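PDB 5GMT: alginate lyase from Aplysia kurodai, which cleaves glycosidic bonds of alginate by beta-elimination, with specificity for polymannuronate, as a eukaryotic member of polysaccharide lyase family 14. Local coordinates for residues Phe106-Leu112 with Arg140-Asp146; Tyr63-Ser69 with Thr246-Gly250. All blocks are in the same frame, centred on the assembly; numbering follows the deposited sequence.

Contact 1. Residues Phe106-Leu112 with Arg140-Asp146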
ATOM      1  N   PHE A 106      -0.291 -17.404  -2.570  1.00  8.15           N
ATOM      2  CA  PHE A 106      -0.227 -16.046  -3.140  1.00  9.33           C
ATOM      3  C   PHE A 106      -0.956 -15.926  -4.475  1.00 11.38           C
ATOM      4  O   PHE A 106      -1.202 -14.814  -4.955  1.00 10.57           O
ATOM      5  CB  PHE A 106       1.230 -15.598  -3.313  1.00  8.22           C
ATOM      6  CG  PHE A 106       1.954 -15.372  -2.009  1.00 15.39           C
ATOM      7  CD1 PHE A 106       1.760 -14.202  -1.292  1.00 10.75           C
ATOM      8  CD2 PHE A 106       2.822 -16.335  -1.498  1.00  9.12           C
ATOM      9  CE1 PHE A 106       2.424 -13.988  -0.098  1.00 13.73           C
ATOM     10  CE2 PHE A 106       3.489 -16.127  -0.300  1.00 12.63           C
ATOM     11  CZ  PHE A 106       3.290 -14.959   0.405  1.00 13.83           C
ATOM     12  N   GLY A 107      -1.315 -17.063  -5.067  1.00  9.53           N
ATOM     13  CA  GLY A 107      -1.988 -17.062  -6.359  1.00  9.72           C
ATOM     14  C   GLY A 107      -1.151 -16.326  -7.398  1.00 12.12           C
ATOM     15  O   GLY A 107       0.041 -16.604  -7.559  1.00 12.81           O
ATOM     16  N   ILE A 108      -1.758 -15.358  -8.081  1.00 10.40           N
ATOM     17  CA  ILE A 108      -1.002 -14.535  -9.013  1.00  8.55           C
ATOM     18  C   ILE A 108      -1.092 -13.061  -8.639  1.00 11.34           C
ATOM     19  O   ILE A 108      -1.022 -12.190  -9.503  1.00 11.68           O
ATOM     20  CB  ILE A 108      -1.478 -14.736 -10.468  1.00  9.17           C
ATOM     21  CG1 ILE A 108      -2.972 -14.453 -10.599  1.00 13.03           C
ATOM     22  CG2 ILE A 108      -1.177 -16.162 -10.921  1.00 14.17           C
ATOM     23  CD1 ILE A 108      -3.466 -14.437 -12.041  1.00 17.75           C
ATOM     24  N   GLY A 109      -1.250 -12.792  -7.343  1.00  8.18           N
ATOM     25  CA  GLY A 109      -1.104 -11.439  -6.853  1.00  9.79           C
ATOM     26  C   GLY A 109      -2.272 -10.778  -6.160  1.00  7.56           C
ATOM     27  O   GLY A 109      -3.430 -11.166  -6.304  1.00  8.01           O
ATOM     28  N   GLY A 110      -1.948  -9.735  -5.412  1.00  7.39           N
ATOM     29  CA  GLY A 110      -2.956  -8.954  -4.726  1.00  6.79           C
ATOM     30  C   GLY A 110      -2.348  -7.726  -4.073  1.00  8.73           C
ATOM     31  O   GLY A 110      -1.146  -7.491  -4.168  1.00  7.70           O
ATOM     32  N   LYS A 111      -3.190  -6.963  -3.381  1.00  6.25           N
ATOM     33  CA  LYS A 111      -2.816  -5.630  -2.902  1.00  6.45           C
ATOM     34  C   LYS A 111      -2.348  -5.615  -1.459  1.00  6.43           C
ATOM     35  O   LYS A 111      -2.787  -6.436  -0.658  1.00  5.70           O
ATOM     36  CB  LYS A 111      -4.002  -4.677  -3.053  1.00  5.04           C
ATOM     37  CG  LYS A 111      -4.025  -3.880  -4.370  1.00  5.66           C
ATOM     38  CD  LYS A 111      -4.070  -4.793  -5.570  1.00  9.82           C
ATOM     39  CE  LYS A 111      -4.284  -4.023  -6.870  1.00 10.87           C
ATOM     40  NZ  LYS A 111      -4.215  -4.952  -8.047  1.00  8.63           N
ATOM     41  N   LEU A 112      -1.459  -4.671  -1.149  1.00  7.18           N
ATOM     42  CA  LEU A 112      -1.039  -4.368   0.225  1.00  7.13           C
ATOM     43  C   LEU A 112      -1.020  -2.856   0.424  1.00  7.06           C
ATOM     44  O   LEU A 112      -0.871  -2.100  -0.550  1.00  6.05           O
ATOM     45  CB  LEU A 112       0.349  -4.957   0.509  1.00  6.84           C
ATOM     46  CG  LEU A 112       0.464  -6.476   0.571  1.00  6.65           C
ATOM     47  CD1 LEU A 112       1.951  -6.852   0.552  1.00  6.59           C
ATOM     48  CD2 LEU A 112      -0.221  -7.047   1.831  1.00  7.00           C
ATOM     49  N   ARG A 140       0.435   1.911  -3.446  1.00  6.11           N
ATOM     50  CA  ARG A 140       0.281   0.600  -2.809  1.00  3.34           C
ATOM     51  C   ARG A 140       1.420  -0.356  -3.175  1.00  5.53           C
ATOM     52  O   ARG A 140       2.165  -0.133  -4.129  1.00  5.82           O
ATOM     53  CB  ARG A 140      -1.051  -0.027  -3.209  1.00  6.00           C
ATOM     54  CG  ARG A 140      -2.257   0.735  -2.706  1.00  5.45           C
ATOM     55  CD  ARG A 140      -3.515   0.136  -3.280  1.00  9.30           C
ATOM     56  NE  ARG A 140      -3.664   0.431  -4.708  1.00  5.95           N
ATOM     57  CZ  ARG A 140      -4.696   0.060  -5.452  1.00  7.98           C
ATOM     58  NH1 ARG A 140      -5.709  -0.623  -4.918  1.00  7.94           N
ATOM     59  NH2 ARG A 140      -4.715   0.380  -6.744  1.00  7.75           N
ATOM     60  N   LEU A 141       1.562  -1.410  -2.378  1.00  4.85           N
ATOM     61  CA  LEU A 141       2.429  -2.526  -2.741  1.00  7.28           C
ATOM     62  C   LEU A 141       1.546  -3.616  -3.324  1.00  6.77           C
ATOM     63  O   LEU A 141       0.322  -3.590  -3.160  1.00  5.15           O
ATOM     64  CB  LEU A 141       3.218  -3.036  -1.528  1.00  7.23           C
ATOM     65  CG  LEU A 141       4.532  -2.343  -1.138  1.00  7.42           C
ATOM     66  CD1 LEU A 141       4.302  -0.877  -0.842  1.00 11.48           C
ATOM     67  CD2 LEU A 141       5.151  -3.035   0.085  1.00  7.26           C
ATOM     68  N   MET A 142       2.149  -4.558  -4.036  1.00  8.41           N
ATOM     69  CA  MET A 142       1.421  -5.750  -4.443  1.00  5.64           C
ATOM     70  C   MET A 142       2.278  -6.963  -4.176  1.00  8.41           C
ATOM     71  O   MET A 142       3.502  -6.854  -4.156  1.00  7.74           O
ATOM     72  CB  MET A 142       1.034  -5.706  -5.927  1.00  8.72           C
ATOM     73  CG  MET A 142      -0.304  -5.034  -6.209  1.00  7.31           C
ATOM     74  SD  MET A 142      -0.929  -5.376  -7.875  1.00  7.19           S
ATOM     75  CE  MET A 142      -1.215  -7.141  -7.796  1.00  8.10           C
ATOM     76  N   TRP A 143       1.644  -8.106  -3.935  1.00  7.69           N
ATOM     77  CA  TRP A 143       2.360  -9.366  -4.087  1.00  8.24           C
ATOM     78  C   TRP A 143       1.998  -9.915  -5.451  1.00 10.86           C
ATOM     79  O   TRP A 143       1.055  -9.448  -6.105  1.00  7.60           O
ATOM     80  CB  TRP A 143       2.039 -10.375  -2.970  1.00  6.56           C
ATOM     81  CG  TRP A 143       0.670 -11.008  -3.025  1.00  7.61           C
ATOM     82  CD1 TRP A 143       0.284 -12.099  -3.765  1.00  7.33           C
ATOM     83  CD2 TRP A 143      -0.485 -10.602  -2.284  1.00  9.47           C
ATOM     84  NE1 TRP A 143      -1.044 -12.378  -3.542  1.00  8.05           N
ATOM     85  CE2 TRP A 143      -1.538 -11.479  -2.629  1.00  8.55           C
ATOM     86  CE3 TRP A 143      -0.733  -9.577  -1.361  1.00  8.49           C
ATOM     87  CZ2 TRP A 143      -2.819 -11.358  -2.089  1.00 10.55           C
ATOM     88  CZ3 TRP A 143      -2.007  -9.466  -0.819  1.00 10.24           C
ATOM     89  CH2 TRP A 143      -3.035 -10.349  -1.190  1.00  9.45           C
ATOM     90  N   ARG A 144       2.790 -10.874  -5.896  1.00 11.32           N
ATOM     91  CA  ARG A 144       2.579 -11.491  -7.183  1.00  8.56           C
ATOM     92  C   ARG A 144       2.749 -12.983  -7.020  1.00 10.57           C
ATOM     93  O   ARG A 144       2.820 -13.493  -5.895  1.00 10.59           O
ATOM     94  CB  ARG A 144       3.560 -10.940  -8.223  1.00 10.39           C
ATOM     95  CG  ARG A 144       3.335  -9.480  -8.598  1.00 10.39           C
ATOM     96  CD  ARG A 144       2.157  -9.319  -9.556  1.00  8.00           C
ATOM     97  NE  ARG A 144       1.889  -7.913  -9.864  1.00  9.88           N
ATOM     98  CZ  ARG A 144       0.887  -7.492 -10.637  1.00  8.76           C
ATOM     99  NH1 ARG A 144       0.702  -6.194 -10.853  1.00  5.73           N
ATOM    100  NH2 ARG A 144       0.070  -8.374 -11.199  1.00  9.93           N
ATOM    101  N   LYS A 145       2.788 -13.675  -8.152  1.00 11.56           N
ATOM    102  CA  LYS A 145       3.135 -15.084  -8.192  1.00 10.19           C
ATOM    103  C   LYS A 145       4.302 -15.401  -7.257  1.00 13.28           C
ATOM    104  O   LYS A 145       5.300 -14.679  -7.242  1.00 10.86           O
ATOM    105  CB  LYS A 145       3.485 -15.457  -9.634  1.00 15.72           C
ATOM    106  CG  LYS A 145       3.963 -16.859  -9.834  1.00 24.49           C
ATOM    107  CD  LYS A 145       4.588 -17.024 -11.219  1.00 37.47           C
ATOM    108  CE  LYS A 145       3.727 -16.367 -12.300  1.00 40.99           C
ATOM    109  NZ  LYS A 145       4.343 -16.477 -13.654  1.00 37.92           N
ATOM    110  N   ASP A 146       4.164 -16.470  -6.473  1.00 14.65           N
ATOM    111  CA  ASP A 146       5.222 -16.946  -5.570  1.00 13.74           C
ATOM    112  C   ASP A 146       5.604 -15.944  -4.478  1.00 14.55           C
ATOM    113  O   ASP A 146       6.662 -16.060  -3.854  1.00 13.56           O
ATOM    114  CB  ASP A 146       6.471 -17.338  -6.373  1.00 14.99           C
ATOM    115  CG  ASP A 146       6.173 -18.386  -7.444  1.00 23.72           C
ATOM    116  OD1 ASP A 146       5.347 -19.288  -7.178  1.00 23.12           O
ATOM    117  OD2 ASP A 146       6.754 -18.301  -8.550  1.00 23.86           O
TER
HETATM  118  O   HOH W   1       1.839 -18.099  -6.183  1.00 15.07           O
HETATM  119  O   HOH W   2       0.154 -11.226 -11.712  1.00 12.38           O
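Strands 110-112 and 140-143 run antiparallel, their axes 4.5 Å apart at closest approach and 140° between directions. Gly110 and Trp143 form a hydrogen-bonded pair, with Trp143 N to Gly110 O at 2.9 Å and Gly110 N to Trp143 O at 3.1 Å. Lys111 and Met142 make the non-hydrogen-bonded pair. Leu112 and Leu141 are hydrogen-bonded again, with Leu112 N to Leu141 O at 2.9 Å and Leu141 N to Leu112 O at 3.1 Å. Before the strand, a type II' turn runs from Phe106 to Gly109, and water 1 links Gly107 O to Asp146 N.

Trp143 dominates the side-chain contacts. Its NE1 donates to Phe106 O at 2.8 Å, so the indole ties the turn to the strand. The Phe106 ring points its edge at the indole face, with centroids 5.3 Å apart to the five-membered ring. On the opposite face, Gly110 CA makes a CH-pi contact 3.6 Å from the six-membered ring centroid. A CB on Gly110 would clash with this ring. Leu112 CG meets the indole edge, 3.8 Å from Trp143 CE3. On the other side of the sheet, Lys111 NZ lies 3.3 Å from Met142 SD and hydrogen-bonds to Gly249 O.

The pair belongs to an antiparallel sheet of the concanavalin-like fold. Strand 238-247 flanks 110-118, and strand 149-154 flanks 136-143. Leu112 reaches Tyr97 and Phe101 of strand 92-102 in the other sheet.

Contact 2. Residues Tyr63-Ser69 with Thr246-Gly250; sequences YEKGSYS and TFFGG
Ser69 OG (chi1 p) donates a 2.5 Å hydrogen bond to Gly250 O. Tyr63 OH lies 2.6 Å from Thr246 OG1, and both hydroxyls have further partners, Ser263 OG and Lys111 O. Water 3 donates to Ser67 OG (3.0 Å) and accepts from Phe248 N (2.9 Å). A type II beta turn spans Glu64 to Ser67, with Gly66 at phi 93°. Ser67 N and Ser67 OG both bond to Glu64 O, at 2.9 and 2.7 Å. Tyr68 and Phe248 are the nearest backbone positions, 4.5 Å between CA atoms. The Gly249-Gly250 peptide is cis. Phe248 (chi1 m) turns its ring edge to the face of Tyr63 (chi1 m), a T-shaped stack with centroids 5.3 Å apart and planes at 81°. The contact joins the end of strand 58-63 and its following loop, from one sheet of the concanavalin-like sandwich, to the end of strand 238-247 in the other. Side chains and water thus hold the loop largely without strand pairing, and the Tyr63-Phe248 stack adds a buried apolar part.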
ATOM      1  N   TYR A  63      -9.414 -13.472   3.483  1.00  6.71           N
ATOM      2  CA  TYR A  63      -9.711 -13.642   2.070  1.00  7.60           C
ATOM      3  C   TYR A  63     -10.231 -15.051   1.862  1.00  9.84           C
ATOM      4  O   TYR A  63      -9.492 -16.036   2.003  1.00  8.12           O
ATOM      5  CB  TYR A  63      -8.481 -13.422   1.173  1.00  8.22           C
ATOM      6  CG  TYR A  63      -7.517 -12.339   1.604  1.00  8.04           C
ATOM      7  CD1 TYR A  63      -7.505 -11.083   0.983  1.00  8.12           C
ATOM      8  CD2 TYR A  63      -6.593 -12.580   2.615  1.00  8.42           C
ATOM      9  CE1 TYR A  63      -6.610 -10.109   1.385  1.00  6.08           C
ATOM     10  CE2 TYR A  63      -5.706 -11.617   3.023  1.00  7.40           C
ATOM     11  CZ  TYR A  63      -5.710 -10.382   2.400  1.00  8.27           C
ATOM     12  OH  TYR A  63      -4.814  -9.434   2.808  1.00  6.53           O
ATOM     13  N   GLU A  64     -11.502 -15.147   1.521  1.00  8.90           N
ATOM     14  CA  GLU A  64     -12.119 -16.434   1.292  1.00 10.40           C
ATOM     15  C   GLU A  64     -11.526 -17.103   0.059  1.00 11.95           C
ATOM     16  O   GLU A  64     -11.198 -16.427  -0.911  1.00 10.07           O
ATOM     17  CB  GLU A  64     -13.615 -16.245   1.127  1.00 11.37           C
ATOM     18  CG  GLU A  64     -14.410 -17.502   1.140  1.00 14.35           C
ATOM     19  CD  GLU A  64     -15.782 -17.253   1.721  1.00 19.68           C
ATOM     20  OE1 GLU A  64     -16.166 -17.997   2.655  1.00 14.85           O
ATOM     21  OE2 GLU A  64     -16.453 -16.298   1.254  1.00 13.13           O
ATOM     22  N   LYS A  65     -11.393 -18.426   0.106  1.00  8.74           N
ATOM     23  CA  LYS A  65     -10.990 -19.200  -1.064  1.00  9.07           C
ATOM     24  C   LYS A  65     -11.857 -18.806  -2.247  1.00 10.32           C
ATOM     25  O   LYS A  65     -13.081 -18.705  -2.118  1.00 12.22           O
ATOM     26  CB  LYS A  65     -11.105 -20.703  -0.769  1.00 12.58           C
ATOM     27  CG  LYS A  65     -10.643 -21.604  -1.905  1.00 11.53           C
ATOM     28  CD  LYS A  65     -10.574 -23.058  -1.449  1.00 13.22           C
ATOM     29  CE  LYS A  65     -10.058 -23.952  -2.581  1.00 17.39           C
ATOM     30  NZ  LYS A  65      -9.812 -25.345  -2.106  1.00 25.08           N
ATOM     31  N   GLY A  66     -11.230 -18.501  -3.382  1.00 10.92           N
ATOM     32  CA  GLY A  66     -11.982 -18.131  -4.571  1.00 10.88           C
ATOM     33  C   GLY A  66     -12.206 -16.633  -4.736  1.00 12.58           C
ATOM     34  O   GLY A  66     -12.680 -16.174  -5.773  1.00 11.35           O
ATOM     35  N   SER A  67     -11.874 -15.856  -3.716  1.00 10.83           N
ATOM     36  CA  SER A  67     -12.192 -14.425  -3.761  1.00 10.14           C
ATOM     37  C   SER A  67     -11.160 -13.635  -4.556  1.00  7.90           C
ATOM     38  O   SER A  67      -9.994 -14.009  -4.650  1.00 10.69           O
ATOM     39  CB  SER A  67     -12.316 -13.840  -2.340  1.00  7.52           C
ATOM     40  OG  SER A  67     -11.068 -13.821  -1.676  1.00  8.51           O
ATOM     41  N   TYR A  68     -11.628 -12.548  -5.146  1.00  9.95           N
ATOM     42  CA  TYR A  68     -10.764 -11.543  -5.738  1.00 12.53           C
ATOM     43  C   TYR A  68     -11.591 -10.266  -5.823  1.00 11.30           C
ATOM     44  O   TYR A  68     -12.699 -10.217  -5.290  1.00 13.18           O
ATOM     45  CB  TYR A  68     -10.224 -11.983  -7.109  1.00 10.49           C
ATOM     46  CG  TYR A  68     -11.292 -12.276  -8.138  1.00 12.37           C
ATOM     47  CD1 TYR A  68     -11.605 -11.349  -9.123  1.00 14.71           C
ATOM     48  CD2 TYR A  68     -11.978 -13.486  -8.131  1.00 15.71           C
ATOM     49  CE1 TYR A  68     -12.577 -11.615 -10.074  1.00 16.12           C
ATOM     50  CE2 TYR A  68     -12.960 -13.761  -9.078  1.00 16.30           C
ATOM     51  CZ  TYR A  68     -13.251 -12.819 -10.044  1.00 25.99           C
ATOM     52  OH  TYR A  68     -14.214 -13.082 -10.993  1.00 27.03           O
ATOM     53  N   SER A  69     -11.061  -9.241  -6.487  1.00 11.39           N
ATOM     54  CA  SER A  69     -11.638  -7.899  -6.420  1.00  9.78           C
ATOM     55  C   SER A  69     -13.118  -7.818  -6.798  1.00 10.92           C
ATOM     56  O   SER A  69     -13.810  -6.916  -6.350  1.00 16.30           O
ATOM     57  CB  SER A  69     -10.847  -6.948  -7.322  1.00 15.65           C
ATOM     58  OG  SER A  69     -10.987  -7.326  -8.679  1.00 15.32           O
ATOM     59  N   THR A 246      -6.214  -4.238   0.458  1.00  5.90           N
ATOM     60  CA  THR A 246      -5.740  -5.612   0.335  1.00  4.07           C
ATOM     61  C   THR A 246      -6.884  -6.540  -0.100  1.00  6.48           C
ATOM     62  O   THR A 246      -7.991  -6.535   0.463  1.00  6.10           O
ATOM     63  CB  THR A 246      -5.072  -6.104   1.667  1.00  4.42           C
ATOM     64  OG1 THR A 246      -4.360  -7.330   1.438  1.00  7.31           O
ATOM     65  CG2 THR A 246      -6.100  -6.290   2.791  1.00  7.48           C
ATOM     66  N   PHE A 247      -6.589  -7.298  -1.148  1.00  5.69           N
ATOM     67  CA  PHE A 247      -7.513  -8.211  -1.796  1.00  7.80           C
ATOM     68  C   PHE A 247      -6.702  -8.907  -2.877  1.00 10.16           C
ATOM     69  O   PHE A 247      -5.650  -8.401  -3.273  1.00  6.01           O
ATOM     70  CB  PHE A 247      -8.716  -7.475  -2.396  1.00  5.84           C
ATOM     71  CG  PHE A 247      -8.344  -6.365  -3.341  1.00  5.64           C
ATOM     72  CD1 PHE A 247      -8.246  -5.054  -2.888  1.00  6.57           C
ATOM     73  CD2 PHE A 247      -8.097  -6.631  -4.679  1.00  7.32           C
ATOM     74  CE1 PHE A 247      -7.906  -4.025  -3.761  1.00  9.03           C
ATOM     75  CE2 PHE A 247      -7.766  -5.619  -5.552  1.00  6.55           C
ATOM     76  CZ  PHE A 247      -7.674  -4.309  -5.095  1.00  7.42           C
ATOM     77  N   PHE A 248      -7.172 -10.062  -3.335  1.00  6.96           N
ATOM     78  CA  PHE A 248      -6.529 -10.747  -4.454  1.00  7.54           C
ATOM     79  C   PHE A 248      -6.970 -10.107  -5.771  1.00  7.44           C
ATOM     80  O   PHE A 248      -8.139  -9.739  -5.933  1.00  8.02           O
ATOM     81  CB  PHE A 248      -6.871 -12.246  -4.446  1.00  8.53           C
ATOM     82  CG  PHE A 248      -6.067 -13.045  -3.461  1.00  9.13           C
ATOM     83  CD1 PHE A 248      -6.302 -12.929  -2.094  1.00  8.93           C
ATOM     84  CD2 PHE A 248      -5.081 -13.918  -3.900  1.00  7.74           C
ATOM     85  CE1 PHE A 248      -5.557 -13.666  -1.180  1.00  8.32           C
ATOM     86  CE2 PHE A 248      -4.336 -14.656  -2.997  1.00  9.48           C
ATOM     87  CZ  PHE A 248      -4.572 -14.526  -1.632  1.00  9.41           C
ATOM     88  N   GLY A 249      -6.033  -9.962  -6.707  1.00  9.37           N
ATOM     89  CA  GLY A 249      -6.375  -9.460  -8.027  1.00 11.48           C
ATOM     90  C   GLY A 249      -5.838  -8.071  -8.313  1.00 13.77           C
ATOM     91  O   GLY A 249      -5.233  -7.447  -7.434  1.00 10.30           O
ATOM     92  N   GLY A 250      -6.025  -7.591  -9.543  1.00 13.45           N
ATOM     93  CA  GLY A 250      -6.626  -8.365 -10.617  1.00 13.20           C
ATOM     94  C   GLY A 250      -8.141  -8.323 -10.644  1.00 20.57           C
ATOM     95  O   GLY A 250      -8.790  -8.169  -9.608  1.00 22.23           O
TER
HETATM   96  O   HOH W   3      -9.649 -11.366  -2.500  1.00  7.71           O

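Contact 1 is buried and contact 2 only partly so; their centres are 10 Å apart. Strands 110-118 and 238-247 are neighbours in one sheet, so segments 106-112 and 246-250 lie side by side. Lys111 joins the contacts at both ends: its O lies 2.8 Å from Thr246 OG1 and its NZ 2.8 Å from Gly249 O, both probable hydrogen bonds. Aromatic packing also continues between them, with Trp143 CZ2 3.6 Å from Phe248 CZ. Contact 1 combines regular strand pairing with a turn tied down by an indole. Contact 2 has no paired strands; it links the two sheets through hydroxyls, one water and an aromatic stack. Along the chain, contact 1 is nested within the span that contact 2 closes.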